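Local coordinates for protein putative NAD-dependent epimerase/dehydratase (Bacillus halodurans, PDB 3E8X) that binds NADP and is probably an epimerase or dehydratase of the atypical short-chain dehydrogenase family, its substrate and reaction being unknown, at residues Y165-P170 against G215-V220; F126-S131 against L153-L158; Q210-G215 against K229-L234. All blocks are in the same frame, centred on the assembly; numbering follows the deposited sequence.

How the contacts relate
Contacts 1 and 2 belong to the buried core and share the central sheet, in which strands 164-174 and 125-129 are neighbours; contact 3 is partly buried and lies nearer the surface, away from the cofactor. The chemistry follows the place. Contact 1 is a ladder of backbone hydrogen bonds between parallel strands, contact 2 mostly apolar packing of a helix on a strand with one buried polar bond, and contact 3 a single imidazole-to-carbonyl bond beside sparse methyl contacts. Arg169 of contact 1 forms a salt bridge with Asp155 of contact 2. Contacts 1 and 3 share Gly215, and Lys216 NZ probably bonds to Leu234 O, whereas contacts 2 and 3 do not touch.

Contact 1: residues Y165-P170 against G215-V220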
loop_
_atom_site.group_PDB
_atom_site.type_symbol
_atom_site.label_atom_id
_atom_site.label_comp_id
_atom_site.label_asym_id
_atom_site.label_seq_id
_atom_site.Cartn_x
_atom_site.Cartn_y
_atom_site.Cartn_z
ATOM N N TYR A 165 17.257 9.774 -0.470
ATOM C CA TYR A 165 16.627 9.142 0.676
ATOM C C TYR A 165 17.629 8.371 1.504
ATOM O O TYR A 165 18.675 7.978 1.021
ATOM C CB TYR A 165 15.449 8.221 0.261
ATOM C CG TYR A 165 15.832 6.967 -0.511
ATOM C CD1 TYR A 165 16.233 5.814 0.152
ATOM C CD2 TYR A 165 15.776 6.927 -1.915
ATOM C CE1 TYR A 165 16.593 4.657 -0.545
ATOM C CE2 TYR A 165 16.157 5.754 -2.624
ATOM C CZ TYR A 165 16.536 4.633 -1.924
ATOM O OH TYR A 165 16.912 3.488 -2.596
ATOM N N THR A 166 17.264 8.139 2.761
ATOM C CA THR A 166 17.876 7.076 3.589
ATOM C C THR A 166 16.714 6.469 4.360
ATOM O O THR A 166 15.886 7.203 4.922
ATOM C CB THR A 166 18.924 7.632 4.600
ATOM O OG1 THR A 166 19.932 8.362 3.900
ATOM C CG2 THR A 166 19.564 6.466 5.376
ATOM N N ILE A 167 16.671 5.142 4.356
ATOM C CA ILE A 167 15.695 4.324 5.103
ATOM C C ILE A 167 16.405 3.567 6.253
ATOM O O ILE A 167 17.340 2.751 6.050
ATOM C CB ILE A 167 14.927 3.276 4.224
ATOM C CG1 ILE A 167 14.164 3.950 3.045
ATOM C CG2 ILE A 167 13.947 2.467 5.062
ATOM C CD1 ILE A 167 13.843 3.001 1.856
ATOM N N VAL A 168 15.954 3.932 7.453
ATOM C CA VAL A 168 16.425 3.379 8.741
ATOM C C VAL A 168 15.364 2.410 9.234
ATOM O O VAL A 168 14.243 2.806 9.496
ATOM C CB VAL A 168 16.653 4.520 9.769
ATOM C CG1 VAL A 168 17.368 4.004 11.045
ATOM C CG2 VAL A 168 17.458 5.648 9.092
ATOM N N ARG A 169 15.751 1.142 9.360
ATOM C CA ARG A 169 14.862 0.088 9.847
ATOM C C ARG A 169 15.285 -0.365 11.245
ATOM O O ARG A 169 16.060 -1.316 11.378
ATOM C CB ARG A 169 14.876 -1.095 8.850
ATOM C CG ARG A 169 14.218 -0.733 7.538
ATOM C CD ARG A 169 14.438 -1.741 6.435
ATOM N NE ARG A 169 13.496 -1.475 5.356
ATOM C CZ ARG A 169 13.401 -2.177 4.235
ATOM N NH1 ARG A 169 14.200 -3.196 3.991
ATOM N NH2 ARG A 169 12.450 -1.876 3.371
ATOM N N PRO A 170 14.793 0.314 12.307
ATOM C CA PRO A 170 15.127 -0.183 13.633
ATOM C C PRO A 170 14.519 -1.543 13.925
ATOM O O PRO A 170 13.443 -1.875 13.403
ATOM C CB PRO A 170 14.553 0.862 14.597
ATOM C CG PRO A 170 13.917 1.898 13.783
ATOM C CD PRO A 170 13.938 1.503 12.351
ATOM N N GLY A 215 20.549 6.997 -0.671
ATOM C CA GLY A 215 20.240 5.716 -1.320
ATOM C C GLY A 215 20.425 4.471 -0.484
ATOM O O GLY A 215 20.263 3.348 -0.968
ATOM N N LYS A 216 20.728 4.661 0.788
ATOM C CA LYS A 216 20.982 3.566 1.737
ATOM C C LYS A 216 19.750 3.136 2.492
ATOM O O LYS A 216 19.018 3.960 3.022
ATOM C CB LYS A 216 22.025 3.984 2.779
ATOM C CG LYS A 216 23.349 4.371 2.190
ATOM C CD LYS A 216 24.174 3.220 1.765
ATOM C CE LYS A 216 25.460 3.767 1.102
ATOM N NZ LYS A 216 26.541 2.760 1.233
ATOM N N THR A 217 19.520 1.821 2.518
ATOM C CA THR A 217 18.525 1.205 3.380
ATOM C C THR A 217 19.283 0.271 4.323
ATOM O O THR A 217 20.031 -0.601 3.854
ATOM C CB THR A 217 17.440 0.394 2.575
ATOM O OG1 THR A 217 16.787 1.265 1.656
ATOM C CG2 THR A 217 16.409 -0.357 3.517
ATOM N N PHE A 218 19.069 0.418 5.629
ATOM C CA PHE A 218 19.743 -0.471 6.590
ATOM C C PHE A 218 18.903 -0.724 7.814
ATOM O O PHE A 218 18.104 0.123 8.243
ATOM C CB PHE A 218 21.179 0.076 6.975
ATOM C CG PHE A 218 21.146 1.361 7.753
ATOM C CD1 PHE A 218 21.164 1.347 9.135
ATOM C CD2 PHE A 218 20.985 2.574 7.098
ATOM C CE1 PHE A 218 21.079 2.545 9.863
ATOM C CE2 PHE A 218 20.884 3.756 7.807
ATOM C CZ PHE A 218 20.946 3.744 9.182
ATOM N N GLU A 219 19.165 -1.875 8.420
ATOM C CA GLU A 219 18.590 -2.246 9.725
ATOM C C GLU A 219 19.566 -1.873 10.865
ATOM O O GLU A 219 20.774 -1.879 10.676
ATOM C CB GLU A 219 18.218 -3.732 9.741
ATOM C CG GLU A 219 17.181 -4.081 8.658
ATOM C CD GLU A 219 16.937 -5.585 8.476
ATOM O OE1 GLU A 219 17.399 -6.394 9.332
ATOM O OE2 GLU A 219 16.291 -5.939 7.457
ATOM N N VAL A 220 19.017 -1.487 12.018
ATOM C CA VAL A 220 19.830 -0.998 13.139
ATOM C C VAL A 220 19.338 -1.544 14.477
ATOM O O VAL A 220 18.138 -1.468 14.777
ATOM C CB VAL A 220 20.008 0.567 13.106
ATOM C CG1 VAL A 220 18.678 1.345 13.227
ATOM C CG2 VAL A 220 21.106 0.995 14.124
HETATM O O HOH W 1 18.111 1.499 -0.748
HETATM O O HOH W 2 16.562 -4.136 5.435
#
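Ile167 is gripped through both its amide and its carbonyl: Ile167 N donates to Lys216 O and Phe218 N to Ile167 O, both at 2.9 Å. Arg169 does the same between Phe218 and Val220, making four bonds in the parallel ladder. Just before the strand pairing, Gly215 N donates to Tyr165 O at 2.7 Å. Glycine suits this place: its phi is positive, and its CA lies over one face of the Tyr165 ring, a CH-pi contact 4.0 Å from Gly215 CA to the ring centroid.

On the face carrying Val168, Phe218 and Val220, Val168 CG1 meets Val220 CG1 at 3.7 Å, while Thr166 CG2 reaches the edge of the Phe218 ring. Phe218 also packs on Val203 and Leu207 of helix 197-207, and Val220 on Val182 and Val184 of strand 181-185.

The other face is more polar. Thr217 CG2 lies over one face of the Arg169 guanidinium, toward its rim, 3.6 Å from Arg169 CZ. One water links Arg169 NH1 with Glu219 OE2, whose protein partner is His187; Arg169 NH2 forms a salt bridge with Asp155. Another water joins Tyr165 OH, Gly215 O and Thr217 OG1.

Such parallel pairing is typical of the Rossmann-fold sheet, and Pro170 brings it to the NADP pocket.

Contact 2: residues F126-S131 against L153-L158; sequences FIMVSS and LADDEL. With NAP (NADP nicotinamide-adenine-dinucleotide phosphate), chain B.
Ala154 is the first residue of helix segment 153-158 to touch strand 126-129, its CB lying 4.2 Å from CE of selenomethionine Met128. A small side chain suits this point, where the flexible Met128 chain, bent at its second and third torsions, folds its methyl against the helix.

Asp155 comes next and supplies the polar link. With chi1 at -73°, its CG stands beside the backbone N and the carboxylate reaches toward the loop just beyond the strand, where Ser130 OG donates to Asp155 OD2 at 2.6 Å. The hydroxyl arrives on the syn side, 16° out of the carboxylate plane. The salt bridge from Arg169 makes this oxygen doubly held, and the positive charge probably stabilises the buried carboxylate. Asp155 OD1 lies against Met128 CG.

One turn on, Leu158 presents both methyls to the strand. Its CD2 packs tightly on Met128 CB at 3.4 Å and also meets Phe126 CD2, while Leu158 CD1 makes an off-centre CH-pi contact with the Phe126 ring, 4.2 Å from its centroid. The forked leucine thus reaches both Phe126 and Met128.

Beyond the strand, Ser131 OG comes within 3.1 Å of NAP C5N, and Ser130 O lies near NAP C6N, both on the nicotinamide ring. Strand 125-129, helix 145-160 and strand 164-174 form a beta-alpha-beta unit of the Rossmann fold, whose first strand leads here to the cofactor.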
loop_
_atom_site.group_PDB
_atom_site.type_symbol
_atom_site.label_atom_id
_atom_site.label_comp_id
_atom_site.label_asym_id
_atom_site.label_seq_id
_atom_site.Cartn_x
_atom_site.Cartn_y
_atom_site.Cartn_z
ATOM N N PHE A 126 15.295 13.119 2.362
ATOM C CA PHE A 126 14.200 12.427 2.995
ATOM C C PHE A 126 14.723 11.226 3.809
ATOM O O PHE A 126 15.373 10.312 3.265
ATOM C CB PHE A 126 13.191 11.984 1.939
ATOM C CG PHE A 126 11.832 11.617 2.486
ATOM C CD1 PHE A 126 10.732 12.431 2.234
ATOM C CD2 PHE A 126 11.640 10.441 3.207
ATOM C CE1 PHE A 126 9.488 12.095 2.724
ATOM C CE2 PHE A 126 10.385 10.107 3.720
ATOM C CZ PHE A 126 9.307 10.937 3.472
ATOM N N ILE A 127 14.434 11.232 5.108
ATOM C CA ILE A 127 14.751 10.095 5.983
ATOM C C ILE A 127 13.446 9.399 6.432
ATOM O O ILE A 127 12.569 10.003 7.057
ATOM C CB ILE A 127 15.558 10.554 7.252
ATOM C CG1 ILE A 127 16.578 11.686 6.888
ATOM C CG2 ILE A 127 16.156 9.316 8.027
ATOM C CD1 ILE A 127 17.590 11.314 5.881
HETATM N N MSE A 128 13.324 8.125 6.069
HETATM C CA MSE A 128 12.248 7.282 6.482
HETATM C C MSE A 128 12.628 6.479 7.733
HETATM O O MSE A 128 13.671 5.826 7.791
HETATM C CB MSE A 128 11.912 6.326 5.358
HETATM C CG MSE A 128 10.988 5.214 5.751
HETATM SE SE MSE A 128 9.231 6.015 6.016
HETATM C CE MSE A 128 8.645 6.341 4.228
ATOM N N VAL A 129 11.775 6.555 8.752
ATOM C CA VAL A 129 11.849 5.665 9.916
ATOM C C VAL A 129 10.896 4.521 9.639
ATOM O O VAL A 129 9.703 4.661 9.705
ATOM C CB VAL A 129 11.508 6.386 11.238
ATOM C CG1 VAL A 129 11.672 5.461 12.427
ATOM C CG2 VAL A 129 12.376 7.641 11.371
ATOM N N SER A 130 11.484 3.392 9.314
ATOM C CA SER A 130 10.786 2.208 8.956
ATOM C C SER A 130 10.902 1.179 10.094
ATOM O O SER A 130 10.744 1.523 11.265
ATOM C CB SER A 130 11.374 1.688 7.633
ATOM O OG SER A 130 10.654 0.604 7.155
ATOM N N SER A 131 11.091 -0.088 9.743
ATOM C CA SER A 131 11.146 -1.193 10.715
ATOM C C SER A 131 11.842 -2.408 10.087
ATOM O O SER A 131 11.751 -2.622 8.881
ATOM C CB SER A 131 9.721 -1.577 11.160
ATOM O OG SER A 131 9.653 -2.622 12.139
ATOM N N LEU A 153 5.686 -1.120 1.928
ATOM C CA LEU A 153 5.166 -0.505 0.710
ATOM C C LEU A 153 5.467 0.978 0.703
ATOM O O LEU A 153 5.683 1.564 -0.359
ATOM C CB LEU A 153 3.685 -0.794 0.524
ATOM C CG LEU A 153 3.352 -2.249 0.213
ATOM C CD1 LEU A 153 1.815 -2.436 0.224
ATOM C CD2 LEU A 153 4.013 -2.727 -1.145
ATOM N N ALA A 154 5.524 1.587 1.881
ATOM C CA ALA A 154 5.956 2.991 1.986
ATOM C C ALA A 154 7.426 3.120 1.625
ATOM O O ALA A 154 7.817 4.034 0.912
ATOM C CB ALA A 154 5.648 3.570 3.399
ATOM N N ASP A 155 8.250 2.181 2.092
ATOM C CA ASP A 155 9.658 2.138 1.735
ATOM C C ASP A 155 9.848 2.015 0.240
ATOM O O ASP A 155 10.717 2.670 -0.336
ATOM C CB ASP A 155 10.382 0.960 2.447
ATOM C CG ASP A 155 10.588 1.195 3.934
ATOM O OD1 ASP A 155 10.339 2.337 4.399
ATOM O OD2 ASP A 155 11.009 0.234 4.636
ATOM N N ASP A 156 9.042 1.178 -0.397
ATOM C CA ASP A 156 9.144 0.995 -1.855
ATOM C C ASP A 156 8.756 2.237 -2.661
ATOM O O ASP A 156 9.371 2.538 -3.661
ATOM C CB ASP A 156 8.326 -0.216 -2.306
ATOM C CG ASP A 156 8.953 -1.539 -1.881
ATOM O OD1 ASP A 156 10.130 -1.578 -1.412
ATOM O OD2 ASP A 156 8.242 -2.549 -1.966
ATOM N N GLU A 157 7.751 2.956 -2.200
ATOM C CA GLU A 157 7.393 4.235 -2.789
ATOM C C GLU A 157 8.577 5.239 -2.746
ATOM O O GLU A 157 8.884 5.917 -3.719
ATOM C CB GLU A 157 6.158 4.803 -2.072
ATOM C CG GLU A 157 5.628 6.082 -2.697
ATOM C CD GLU A 157 4.686 5.853 -3.890
ATOM O OE1 GLU A 157 4.311 4.694 -4.250
ATOM O OE2 GLU A 157 4.249 6.892 -4.420
ATOM N N LEU A 158 9.245 5.323 -1.603
ATOM C CA LEU A 158 10.446 6.153 -1.440
ATOM C C LEU A 158 11.577 5.719 -2.356
ATOM O O LEU A 158 12.217 6.559 -3.000
ATOM C CB LEU A 158 10.919 6.142 0.025
ATOM C CG LEU A 158 12.012 7.148 0.440
ATOM C CD1 LEU A 158 11.681 8.559 -0.039
ATOM C CD2 LEU A 158 12.277 7.073 2.012
HETATM P PA NAP B . 4.878 6.973 18.462
HETATM O O1A NAP B . 3.542 6.243 18.294
HETATM O O2A NAP B . 5.341 7.384 19.843
HETATM O O5B NAP B . 4.843 8.217 17.426
HETATM C C5B NAP B . 3.841 8.378 16.405
HETATM C C4B NAP B . 3.425 9.834 16.197
HETATM O O4B NAP B . 2.624 9.871 15.003
HETATM C C3B NAP B . 2.563 10.453 17.327
HETATM O O3B NAP B . 3.129 11.637 17.917
HETATM C C2B NAP B . 1.258 10.835 16.648
HETATM O O2B NAP B . 0.634 12.065 17.092
HETATM C C1B NAP B . 1.706 10.945 15.182
HETATM N N9A NAP B . 0.520 10.915 14.289
HETATM C C8A NAP B . -0.472 10.011 14.304
HETATM N N7A NAP B . -1.387 10.357 13.377
HETATM C C5A NAP B . -0.950 11.485 12.781
HETATM C C6A NAP B . -1.452 12.306 11.766
HETATM N N6A NAP B . -2.621 12.002 11.164
HETATM N N1A NAP B . -0.787 13.423 11.391
HETATM C C2A NAP B . 0.365 13.733 11.986
HETATM N N3A NAP B . 0.882 12.968 12.970
HETATM C C4A NAP B . 0.245 11.839 13.378
HETATM O O3 NAP B . 6.028 5.999 17.822
HETATM P PN NAP B . 7.611 5.908 18.213
HETATM O O1N NAP B . 7.717 4.910 19.333
HETATM O O2N NAP B . 8.126 7.330 18.227
HETATM O O5D NAP B . 8.276 5.079 17.010
HETATM C C5D NAP B . 8.559 5.697 15.760
HETATM C C4D NAP B . 8.213 4.701 14.668
HETATM O O4D NAP B . 9.027 3.531 14.748
HETATM C C3D NAP B . 6.775 4.219 14.785
HETATM O O3D NAP B . 5.914 5.161 14.127
HETATM C C2D NAP B . 6.816 2.793 14.227
HETATM O O2D NAP B . 6.257 2.689 12.935
HETATM C C1D NAP B . 8.317 2.429 14.155
HETATM N N1N NAP B . 8.715 1.138 14.799
HETATM C C2N NAP B . 8.241 0.749 16.007
HETATM C C3N NAP B . 8.663 -0.472 16.578
HETATM C C7N NAP B . 8.197 -0.936 17.940
HETATM O O7N NAP B . 8.848 -1.823 18.522
HETATM N N7N NAP B . 7.133 -0.334 18.498
HETATM C C4N NAP B . 9.572 -1.274 15.884
HETATM C C5N NAP B . 10.044 -0.848 14.654
HETATM C C6N NAP B . 9.599 0.360 14.144
HETATM P P2B NAP B . -0.064 12.297 18.555
HETATM O O1X NAP B . 1.038 12.748 19.476
HETATM O O2X NAP B . -1.085 13.401 18.298
HETATM O O3X NAP B . -0.602 10.928 18.916
#

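Contact 3: residues Q210-G215 against K229-L234; sequences QQHTIG and KVVEQL
His212 makes the tight part of this contact: its NE2 donates to Val231 O at 2.6 Å, with an N-H...O angle of 157°. The carbonyl oxygen lies near the imidazole plane, at the ring edge, although the donor is tilted 19° from the carbonyl plane. A chi1 of 78° sets the ring between its own backbone N and carbonyl carbon, and Thr213 CG2 lies over one of its faces. On this inner side the same methyl, from a buried residue, meets Leu234 CD1 at 3.9 Å and Val231 CG1 at 4.1 Å. Histidine suits the spot because a flat ring can carry an N-H across to the helix carbonyl. With an alanine here, Val231 O would probably lose this donor and a gap would open beside the Thr213 methyl.

The bond ties the 3-10 turn 211-213, which leads into strand 216-223, to the helix 227-232 that follows that strand, on the periphery of the Rossmann-type domain. Gln210 O holds the turn by accepting from both Thr213 N and Thr213 OG1.

Toward solvent the packing is sparse. Gln210 touches Val231 CG1 through its CG, and the exposed Glu232 directs its CB away from the turn.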
loop_
_atom_site.group_PDB
_atom_site.type_symbol
_atom_site.label_atom_id
_atom_site.label_comp_id
_atom_site.label_asym_id
_atom_site.label_seq_id
_atom_site.Cartn_x
_atom_site.Cartn_y
_atom_site.Cartn_z
ATOM N N GLN A 210 24.535 13.699 5.872
ATOM C CA GLN A 210 25.598 12.884 5.281
ATOM C C GLN A 210 25.230 12.372 3.888
ATOM O O GLN A 210 24.438 11.449 3.740
ATOM C CB GLN A 210 25.973 11.752 6.233
ATOM C CG GLN A 210 26.385 12.271 7.605
ATOM C CD GLN A 210 27.654 13.120 7.589
ATOM O OE1 GLN A 210 27.667 14.301 7.990
ATOM N NE2 GLN A 210 28.717 12.534 7.119
ATOM N N GLN A 211 25.856 12.985 2.882
ATOM C CA GLN A 211 25.623 12.702 1.456
ATOM C C GLN A 211 25.918 11.220 1.135
ATOM O O GLN A 211 25.247 10.614 0.330
ATOM C CB GLN A 211 26.448 13.697 0.586
ATOM C CG GLN A 211 26.519 13.430 -0.934
ATOM C CD GLN A 211 27.273 14.535 -1.750
ATOM O OE1 GLN A 211 28.518 14.578 -1.818
ATOM N NE2 GLN A 211 26.496 15.420 -2.382
ATOM N N HIS A 212 26.924 10.641 1.781
ATOM C CA HIS A 212 27.305 9.278 1.510
ATOM C C HIS A 212 26.249 8.294 1.995
ATOM O O HIS A 212 26.351 7.105 1.722
ATOM C CB HIS A 212 28.692 8.947 2.078
ATOM C CG HIS A 212 28.721 8.679 3.569
ATOM N ND1 HIS A 212 28.935 9.671 4.501
ATOM C CD2 HIS A 212 28.640 7.522 4.272
ATOM C CE1 HIS A 212 28.887 9.152 5.715
ATOM N NE2 HIS A 212 28.731 7.843 5.604
ATOM N N THR A 213 25.229 8.771 2.715
ATOM C CA THR A 213 24.186 7.850 3.211
ATOM C C THR A 213 22.980 7.843 2.273
ATOM O O THR A 213 22.050 7.033 2.452
ATOM C CB THR A 213 23.762 8.117 4.670
ATOM O OG1 THR A 213 23.063 9.364 4.762
ATOM C CG2 THR A 213 24.999 8.058 5.659
ATOM N N ILE A 214 23.013 8.709 1.254
ATOM C CA ILE A 214 21.939 8.782 0.246
ATOM C C ILE A 214 21.807 7.467 -0.523
ATOM O O ILE A 214 22.827 6.881 -0.939
ATOM C CB ILE A 214 22.120 9.970 -0.717
ATOM C CG1 ILE A 214 21.923 11.296 0.033
ATOM C CG2 ILE A 214 21.191 9.842 -1.958
ATOM C CD1 ILE A 214 22.496 12.539 -0.742
ATOM N N GLY A 215 20.549 6.997 -0.671
ATOM C CA GLY A 215 20.240 5.716 -1.320
ATOM C C GLY A 215 20.425 4.471 -0.484
ATOM O O GLY A 215 20.263 3.348 -0.968
ATOM N N LYS A 229 30.796 6.379 14.157
ATOM C CA LYS A 229 31.600 5.455 13.373
ATOM C C LYS A 229 30.764 4.549 12.450
ATOM O O LYS A 229 31.142 4.275 11.304
ATOM C CB LYS A 229 32.507 4.655 14.303
ATOM C CG LYS A 229 33.354 3.651 13.611
ATOM C CD LYS A 229 34.325 3.002 14.572
ATOM C CE LYS A 229 35.063 1.905 13.914
ATOM N NZ LYS A 229 35.781 1.117 14.921
ATOM N N VAL A 230 29.619 4.086 12.934
ATOM C CA VAL A 230 28.717 3.282 12.112
ATOM C C VAL A 230 28.284 4.086 10.887
ATOM O O VAL A 230 28.255 3.559 9.777
ATOM C CB VAL A 230 27.483 2.763 12.953
ATOM C CG1 VAL A 230 26.378 2.433 12.099
ATOM C CG2 VAL A 230 27.868 1.505 13.827
ATOM N N VAL A 231 27.962 5.375 11.093
ATOM C CA VAL A 231 27.452 6.231 10.032
ATOM C C VAL A 231 28.542 6.557 9.030
ATOM O O VAL A 231 28.255 6.628 7.848
ATOM C CB VAL A 231 26.713 7.526 10.568
ATOM C CG1 VAL A 231 26.433 8.545 9.430
ATOM C CG2 VAL A 231 25.358 7.148 11.284
ATOM N N GLU A 232 29.787 6.746 9.502
ATOM C CA GLU A 232 30.969 6.919 8.650
ATOM C C GLU A 232 31.164 5.809 7.655
ATOM O O GLU A 232 31.652 6.046 6.567
ATOM C CB GLU A 232 32.234 6.996 9.487
ATOM C CG GLU A 232 32.383 8.332 10.210
ATOM C CD GLU A 232 33.398 8.324 11.368
ATOM O OE1 GLU A 232 34.129 7.314 11.602
ATOM O OE2 GLU A 232 33.439 9.371 12.055
ATOM N N GLN A 233 30.768 4.597 8.037
ATOM C CA GLN A 233 31.038 3.401 7.245
ATOM C C GLN A 233 29.851 2.924 6.457
ATOM O O GLN A 233 29.956 1.979 5.725
ATOM C CB GLN A 233 31.566 2.323 8.169
ATOM C CG GLN A 233 32.883 2.762 8.795
ATOM C CD GLN A 233 33.568 1.705 9.565
ATOM O OE1 GLN A 233 33.391 0.507 9.299
ATOM N NE2 GLN A 233 34.429 2.118 10.471
ATOM N N LEU A 234 28.727 3.619 6.576
ATOM C CA LEU A 234 27.530 3.255 5.818
ATOM C C LEU A 234 27.802 3.573 4.363
ATOM O O LEU A 234 27.301 2.825 3.575
ATOM C CB LEU A 234 26.289 4.002 6.297
ATOM C CG LEU A 234 25.491 3.625 7.545
ATOM C CD1 LEU A 234 24.459 4.736 7.643
ATOM C CD2 LEU A 234 24.834 2.261 7.485
#